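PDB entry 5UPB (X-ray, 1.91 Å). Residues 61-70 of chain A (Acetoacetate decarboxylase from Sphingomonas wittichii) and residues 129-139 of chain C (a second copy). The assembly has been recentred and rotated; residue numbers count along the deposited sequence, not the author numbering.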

ATOM      1  N   PHE A  61     -13.349  -3.103 -10.257  1.00 24.18           N
ATOM      2  CA  PHE A  61     -13.311  -3.804 -11.528  1.00 21.94           C
ATOM      3  C   PHE A  61     -12.681  -5.175 -11.376  1.00 32.25           C
ATOM      4  O   PHE A  61     -11.776  -5.394 -10.565  1.00 26.35           O
ATOM      5  CB  PHE A  61     -12.519  -3.008 -12.594  1.00 24.07           C
ATOM      6  CG  PHE A  61     -13.147  -1.734 -12.999  1.00 25.56           C
ATOM      7  CD1 PHE A  61     -13.060  -0.619 -12.186  1.00 24.17           C
ATOM      8  CD2 PHE A  61     -13.869  -1.649 -14.178  1.00 26.26           C
ATOM      9  CE1 PHE A  61     -13.700   0.594 -12.561  1.00 26.12           C
ATOM     10  CE2 PHE A  61     -14.497  -0.469 -14.537  1.00 29.19           C
ATOM     11  CZ  PHE A  61     -14.410   0.646 -13.720  1.00 27.04           C
ATOM     12  N   GLN A  62     -13.144  -6.082 -12.216  1.00 26.04           N
ATOM     13  CA  GLN A  62     -12.607  -7.438 -12.298  1.00 23.98           C
ATOM     14  C   GLN A  62     -12.460  -7.795 -13.774  1.00 29.25           C
ATOM     15  O   GLN A  62     -13.464  -7.893 -14.506  1.00 27.98           O
ATOM     16  CB  GLN A  62     -13.529  -8.402 -11.556  1.00 28.14           C
ATOM     17  CG  GLN A  62     -12.951  -9.797 -11.354  1.00 31.63           C
ATOM     18  CD  GLN A  62     -13.119 -10.657 -12.582  1.00 35.43           C
ATOM     19  OE1 GLN A  62     -14.226 -11.040 -12.955  1.00 30.99           O
ATOM     20  NE2 GLN A  62     -12.031 -10.934 -13.240  1.00 33.87           N
ATOM     21  N   SER A  63     -11.221  -7.976 -14.238  1.00 26.65           N
ATOM     22  CA  SER A  63     -10.956  -8.225 -15.651  1.00 26.33           C
ATOM     23  C   SER A  63     -10.362  -9.618 -15.851  1.00 38.87           C
ATOM     24  O   SER A  63      -9.722 -10.184 -14.954  1.00 36.08           O
ATOM     25  CB  SER A  63     -10.021  -7.166 -16.235  1.00 39.65           C
ATOM     26  OG  SER A  63      -8.761  -7.253 -15.600  1.00 39.85           O
ATOM     27  N   THR A  64     -10.648 -10.187 -17.022  1.00 36.01           N
ATOM     28  CA  THR A  64     -10.247 -11.540 -17.393  1.00 38.42           C
ATOM     29  C   THR A  64      -9.892 -11.607 -18.870  1.00 44.49           C
ATOM     30  O   THR A  64     -10.678 -11.186 -19.728  1.00 39.78           O
ATOM     31  CB  THR A  64     -11.365 -12.531 -17.112  1.00 34.20           C
ATOM     32  OG1 THR A  64     -11.739 -12.426 -15.744  1.00 35.28           O
ATOM     33  CG2 THR A  64     -10.930 -13.940 -17.406  1.00 39.84           C
ATOM     34  N   SER A  65      -8.762 -12.245 -19.162  1.00 54.38           N
ATOM     35  CA  SER A  65      -8.325 -12.469 -20.532  1.00 56.24           C
ATOM     36  C   SER A  65      -9.060 -13.662 -21.115  1.00 60.55           C
ATOM     37  O   SER A  65      -9.181 -14.711 -20.473  1.00 46.61           O
ATOM     38  CB  SER A  65      -6.817 -12.737 -20.575  1.00 69.98           C
ATOM     39  OG  SER A  65      -6.383 -13.103 -21.868  1.00 69.12           O
ATOM     40  N   GLU A  66      -9.550 -13.492 -22.351  1.00 63.78           N
ATOM     41  CA  GLU A  66     -10.332 -14.533 -23.006  1.00 86.87           C
ATOM     42  C   GLU A  66      -9.514 -15.800 -23.233  1.00 66.06           C
ATOM     43  O   GLU A  66     -10.078 -16.901 -23.313  1.00 60.83           O
ATOM     44  CB  GLU A  66     -10.873 -13.990 -24.329  1.00107.24           C
ATOM     45  CG  GLU A  66     -11.921 -14.871 -24.976  1.00122.04           C
ATOM     46  CD  GLU A  66     -13.111 -14.088 -25.509  1.00120.28           C
ATOM     47  OE1 GLU A  66     -12.982 -12.871 -25.765  1.00110.43           O
ATOM     48  OE2 GLU A  66     -14.187 -14.700 -25.662  1.00120.14           O
ATOM     49  N   ASP A  67      -8.192 -15.666 -23.362  1.00 42.38           N
ATOM     50  CA  ASP A  67      -7.295 -16.810 -23.517  1.00 85.33           C
ATOM     51  C   ASP A  67      -6.418 -17.064 -22.285  1.00 78.11           C
ATOM     52  O   ASP A  67      -5.397 -17.747 -22.391  1.00 64.23           O
ATOM     53  CB  ASP A  67      -6.424 -16.635 -24.765  1.00129.62           C
ATOM     54  CG  ASP A  67      -5.341 -15.586 -24.593  1.00143.84           C
ATOM     55  OD1 ASP A  67      -5.319 -14.893 -23.554  1.00139.45           O
ATOM     56  OD2 ASP A  67      -4.503 -15.460 -25.510  1.00154.51           O
ATOM     57  N   GLN A  68      -6.777 -16.522 -21.127  1.00 81.69           N
ATOM     58  CA  GLN A  68      -6.254 -16.991 -19.844  1.00 76.81           C
ATOM     59  C   GLN A  68      -7.412 -16.861 -18.868  1.00 46.97           C
ATOM     60  O   GLN A  68      -7.339 -16.159 -17.844  1.00 37.21           O
ATOM     61  CB  GLN A  68      -5.021 -16.209 -19.392  1.00 86.20           C
ATOM     62  CG  GLN A  68      -3.709 -16.894 -19.702  1.00120.18           C
ATOM     63  CD  GLN A  68      -2.566 -16.322 -18.888  1.00125.97           C
ATOM     64  OE1 GLN A  68      -2.038 -15.253 -19.201  1.00137.79           O
ATOM     65  NE2 GLN A  68      -2.191 -17.022 -17.822  1.00112.33           N
ATOM     66  N   PRO A  69      -8.525 -17.504 -19.186  1.00 46.65           N
ATOM     67  CA  PRO A  69      -9.744 -17.248 -18.424  1.00 43.73           C
ATOM     68  C   PRO A  69      -9.667 -17.737 -17.001  1.00 34.90           C
ATOM     69  O   PRO A  69     -10.475 -17.296 -16.173  1.00 42.22           O
ATOM     70  CB  PRO A  69     -10.824 -17.992 -19.234  1.00 43.43           C
ATOM     71  CG  PRO A  69     -10.062 -19.116 -19.909  1.00 45.94           C
ATOM     72  CD  PRO A  69      -8.709 -18.562 -20.212  1.00 49.56           C
ATOM     73  N   ALA A  70      -8.701 -18.594 -16.674  1.00 35.82           N
ATOM     74  CA  ALA A  70      -8.562 -19.116 -15.324  1.00 38.22           C
ATOM     75  C   ALA A  70      -7.397 -18.505 -14.547  1.00 41.95           C
ATOM     76  O   ALA A  70      -7.018 -19.032 -13.504  1.00 37.36           O
ATOM     77  CB  ALA A  70      -8.379 -20.631 -15.378  1.00 42.47           C
TER
ATOM     78  N   ALA C 129     -10.062 -12.653  -5.121  1.00 27.69           N
ATOM     79  CA  ALA C 129     -10.568 -12.429  -6.463  1.00 27.61           C
ATOM     80  C   ALA C 129     -11.637 -13.479  -6.748  1.00 25.24           C
ATOM     81  O   ALA C 129     -11.358 -14.685  -6.731  1.00 29.22           O
ATOM     82  CB  ALA C 129      -9.442 -12.506  -7.489  1.00 30.75           C
ATOM     83  N   ARG C 130     -12.858 -13.013  -7.031  1.00 27.78           N
ATOM     84  CA  ARG C 130     -13.934 -13.852  -7.504  1.00 25.51           C
ATOM     85  C   ARG C 130     -14.459 -13.297  -8.823  1.00 28.40           C
ATOM     86  O   ARG C 130     -14.419 -12.070  -9.039  1.00 27.26           O
ATOM     87  CB  ARG C 130     -15.097 -14.001  -6.496  1.00 32.46           C
ATOM     88  CG  ARG C 130     -14.597 -14.351  -5.102  1.00 34.55           C
ATOM     89  CD  ARG C 130     -15.687 -14.972  -4.197  1.00 30.83           C
ATOM     90  NE  ARG C 130     -16.965 -14.273  -4.178  1.00 34.13           N
ATOM     91  CZ  ARG C 130     -18.099 -14.818  -3.734  1.00 33.13           C
ATOM     92  NH1 ARG C 130     -18.101 -16.068  -3.243  1.00 32.02           N
ATOM     93  NH2 ARG C 130     -19.238 -14.113  -3.764  1.00 32.48           N
ATOM     94  N   PRO C 131     -14.961 -14.165  -9.709  1.00 31.58           N
ATOM     95  CA  PRO C 131     -15.463 -13.695 -11.010  1.00 33.26           C
ATOM     96  C   PRO C 131     -16.673 -12.796 -10.825  1.00 37.72           C
ATOM     97  O   PRO C 131     -17.622 -13.148 -10.128  1.00 34.01           O
ATOM     98  CB  PRO C 131     -15.838 -15.003 -11.746  1.00 33.48           C
ATOM     99  CG  PRO C 131     -16.215 -15.946 -10.648  1.00 38.85           C
ATOM    100  CD  PRO C 131     -15.301 -15.589  -9.474  1.00 33.06           C
ATOM    101  N   HIS C 132     -16.636 -11.641 -11.425  1.00 33.38           N
ATOM    102  CA  HIS C 132     -17.767 -10.735 -11.277  1.00 28.86           C
ATOM    103  C   HIS C 132     -18.920 -11.252 -12.136  1.00 26.99           C
ATOM    104  O   HIS C 132     -18.699 -11.664 -13.282  1.00 30.53           O
ATOM    105  CB  HIS C 132     -17.397  -9.315 -11.692  1.00 28.68           C
ATOM    106  CG  HIS C 132     -18.437  -8.306 -11.349  1.00 33.10           C
ATOM    107  ND1 HIS C 132     -19.637  -8.232 -12.035  1.00 30.00           N
ATOM    108  CD2 HIS C 132     -18.480  -7.337 -10.401  1.00 32.14           C
ATOM    109  CE1 HIS C 132     -20.378  -7.268 -11.507  1.00 31.51           C
ATOM    110  NE2 HIS C 132     -19.700  -6.703 -10.523  1.00 31.17           N
ATOM    111  N   PRO C 133     -20.144 -11.312 -11.607  1.00 28.72           N
ATOM    112  CA  PRO C 133     -21.266 -11.875 -12.399  1.00 37.23           C
ATOM    113  C   PRO C 133     -21.525 -11.189 -13.730  1.00 37.81           C
ATOM    114  O   PRO C 133     -22.097 -11.801 -14.636  1.00 32.88           O
ATOM    115  CB  PRO C 133     -22.468 -11.720 -11.458  1.00 40.26           C
ATOM    116  CG  PRO C 133     -21.908 -11.644 -10.112  1.00 46.49           C
ATOM    117  CD  PRO C 133     -20.538 -10.971 -10.233  1.00 30.32           C
ATOM    118  N   TYR C 134     -21.215  -9.915 -13.863  1.00 29.85           N
ATOM    119  CA  TYR C 134     -21.401  -9.220 -15.139  1.00 28.84           C
ATOM    120  C   TYR C 134     -20.235  -9.403 -16.093  1.00 36.53           C
ATOM    121  O   TYR C 134     -20.278  -8.884 -17.221  1.00 32.42           O
ATOM    122  CB  TYR C 134     -21.632  -7.739 -14.893  1.00 31.36           C
ATOM    123  CG  TYR C 134     -23.000  -7.370 -14.422  1.00 33.41           C
ATOM    124  CD1 TYR C 134     -23.545  -7.936 -13.287  1.00 33.11           C
ATOM    125  CD2 TYR C 134     -23.706  -6.372 -15.074  1.00 32.07           C
ATOM    126  CE1 TYR C 134     -24.793  -7.594 -12.860  1.00 32.85           C
ATOM    127  CE2 TYR C 134     -24.943  -5.997 -14.640  1.00 33.00           C
ATOM    128  CZ  TYR C 134     -25.477  -6.594 -13.518  1.00 33.47           C
ATOM    129  OH  TYR C 134     -26.729  -6.204 -13.074  1.00 33.60           O
ATOM    130  N   ASN C 135     -19.209 -10.126 -15.691  1.00 32.24           N
ATOM    131  CA  ASN C 135     -18.077 -10.338 -16.592  1.00 33.00           C
ATOM    132  C   ASN C 135     -18.531 -11.231 -17.734  1.00 32.83           C
ATOM    133  O   ASN C 135     -18.932 -12.371 -17.489  1.00 33.58           O
ATOM    134  CB  ASN C 135     -16.891 -10.981 -15.869  1.00 29.48           C
ATOM    135  CG  ASN C 135     -15.632 -10.952 -16.714  1.00 37.62           C
ATOM    136  OD1 ASN C 135     -15.657 -11.271 -17.892  1.00 34.26           O
ATOM    137  ND2 ASN C 135     -14.542 -10.512 -16.126  1.00 32.67           N
ATOM    138  N   PRO C 136     -18.544 -10.748 -18.976  1.00 37.34           N
ATOM    139  CA  PRO C 136     -19.093 -11.549 -20.074  1.00 32.96           C
ATOM    140  C   PRO C 136     -18.178 -12.662 -20.521  1.00 42.69           C
ATOM    141  O   PRO C 136     -18.632 -13.543 -21.242  1.00 36.48           O
ATOM    142  CB  PRO C 136     -19.271 -10.532 -21.212  1.00 37.64           C
ATOM    143  CG  PRO C 136     -18.234  -9.454 -20.887  1.00 37.67           C
ATOM    144  CD  PRO C 136     -18.098  -9.421 -19.404  1.00 31.65           C
ATOM    145  N   VAL C 137     -16.903 -12.645 -20.145  1.00 36.57           N
ATOM    146  CA  VAL C 137     -16.017 -13.747 -20.528  1.00 40.57           C
ATOM    147  C   VAL C 137     -16.262 -14.957 -19.648  1.00 35.91           C
ATOM    148  O   VAL C 137     -16.228 -16.092 -20.115  1.00 38.11           O
ATOM    149  CB  VAL C 137     -14.537 -13.318 -20.459  1.00 43.66           C
ATOM    150  CG1 VAL C 137     -13.630 -14.531 -20.592  1.00 43.85           C
ATOM    151  CG2 VAL C 137     -14.204 -12.346 -21.581  1.00 45.26           C
ATOM    152  N   THR C 138     -16.521 -14.735 -18.373  1.00 36.74           N
ATOM    153  CA  THR C 138     -16.609 -15.821 -17.411  1.00 41.45           C
ATOM    154  C   THR C 138     -17.979 -15.982 -16.817  1.00 48.41           C
ATOM    155  O   THR C 138     -18.310 -17.070 -16.339  1.00 43.74           O
ATOM    156  CB  THR C 138     -15.622 -15.596 -16.255  1.00 46.31           C
ATOM    157  OG1 THR C 138     -15.929 -14.351 -15.610  1.00 39.90           O
ATOM    158  CG2 THR C 138     -14.203 -15.572 -16.748  1.00 50.39           C
ATOM    159  N   GLY C 139     -18.767 -14.931 -16.791  1.00 43.62           N
ATOM    160  CA  GLY C 139     -19.881 -14.992 -15.909  1.00 43.66           C
ATOM    161  C   GLY C 139     -19.336 -15.026 -14.492  1.00 43.24           C
ATOM    162  O   GLY C 139     -18.119 -14.910 -14.222  1.00 44.63           O
TER
HETATM  163  O   HOH W   1     -13.788 -13.518 -14.413  1.00 43.02           O

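Residues A:Phe61 to A:Ser65 are the last part of a strand. A type I turn follows, from A:Ser65 to A:Gln68, closed by A:Gln68 N to A:Ser65 O at 3.1 Å. The chain C stretch has no regular helix or strand. Its type I turn runs from C:His132 to C:Asn135, with C:Asn135 N to C:His132 O at 2.9 Å. No backbone-to-backbone hydrogen bond joins the two stretches.

Side chains alternate along the strand. A:Gln62 and A:Thr64 point toward chain C, while A:Phe61, A:Ser63 and A:Ser65 point away. A:Gln62 accepts two direct hydrogen bonds from chain C. Its OE1 accepts from C:His132 N at 2.9 Å, almost in line at 174°. The same OE1 accepts from C:Asn135 ND2 at 3.2 Å, with a more bent angle of 145°. One oxygen thus binds both ends of the chain C turn. At the other end of the amide, A:Gln62 NE2 donates to A:Thr64 OG1 at 2.9 Å, which ties the two inward-facing strand residues together.

C:Asn135 uses its other amide atom at home. Its OD1 accepts from C:Val137 N at 2.9 Å. This leaves ND2 facing chain A.

Water 1 adds a polar bridge. It donates to A:Gln62 OE1 at 2.9 Å and to C:Thr138 OG1 at 2.6 Å. It also hydrogen-bonds A:Thr64 OG1 at 2.7 Å.

Farther along, the contact is apolar in character. The methyls A:Thr64 CG2 and C:Thr138 CG2 lie 3.7 Å apart. C:Val137 packs where the strand gives way to the turn: its CG1 is 4.2 Å from A:Thr64 CG2 and 4.1 Å from A:Glu66 CA. The A:Glu66 side chain is poorly ordered, so its position deserves caution. C:His132 starts toward chain A, but its ring leads away, and its ND1 accepts from C:Tyr134 N at 2.9 Å within the turn.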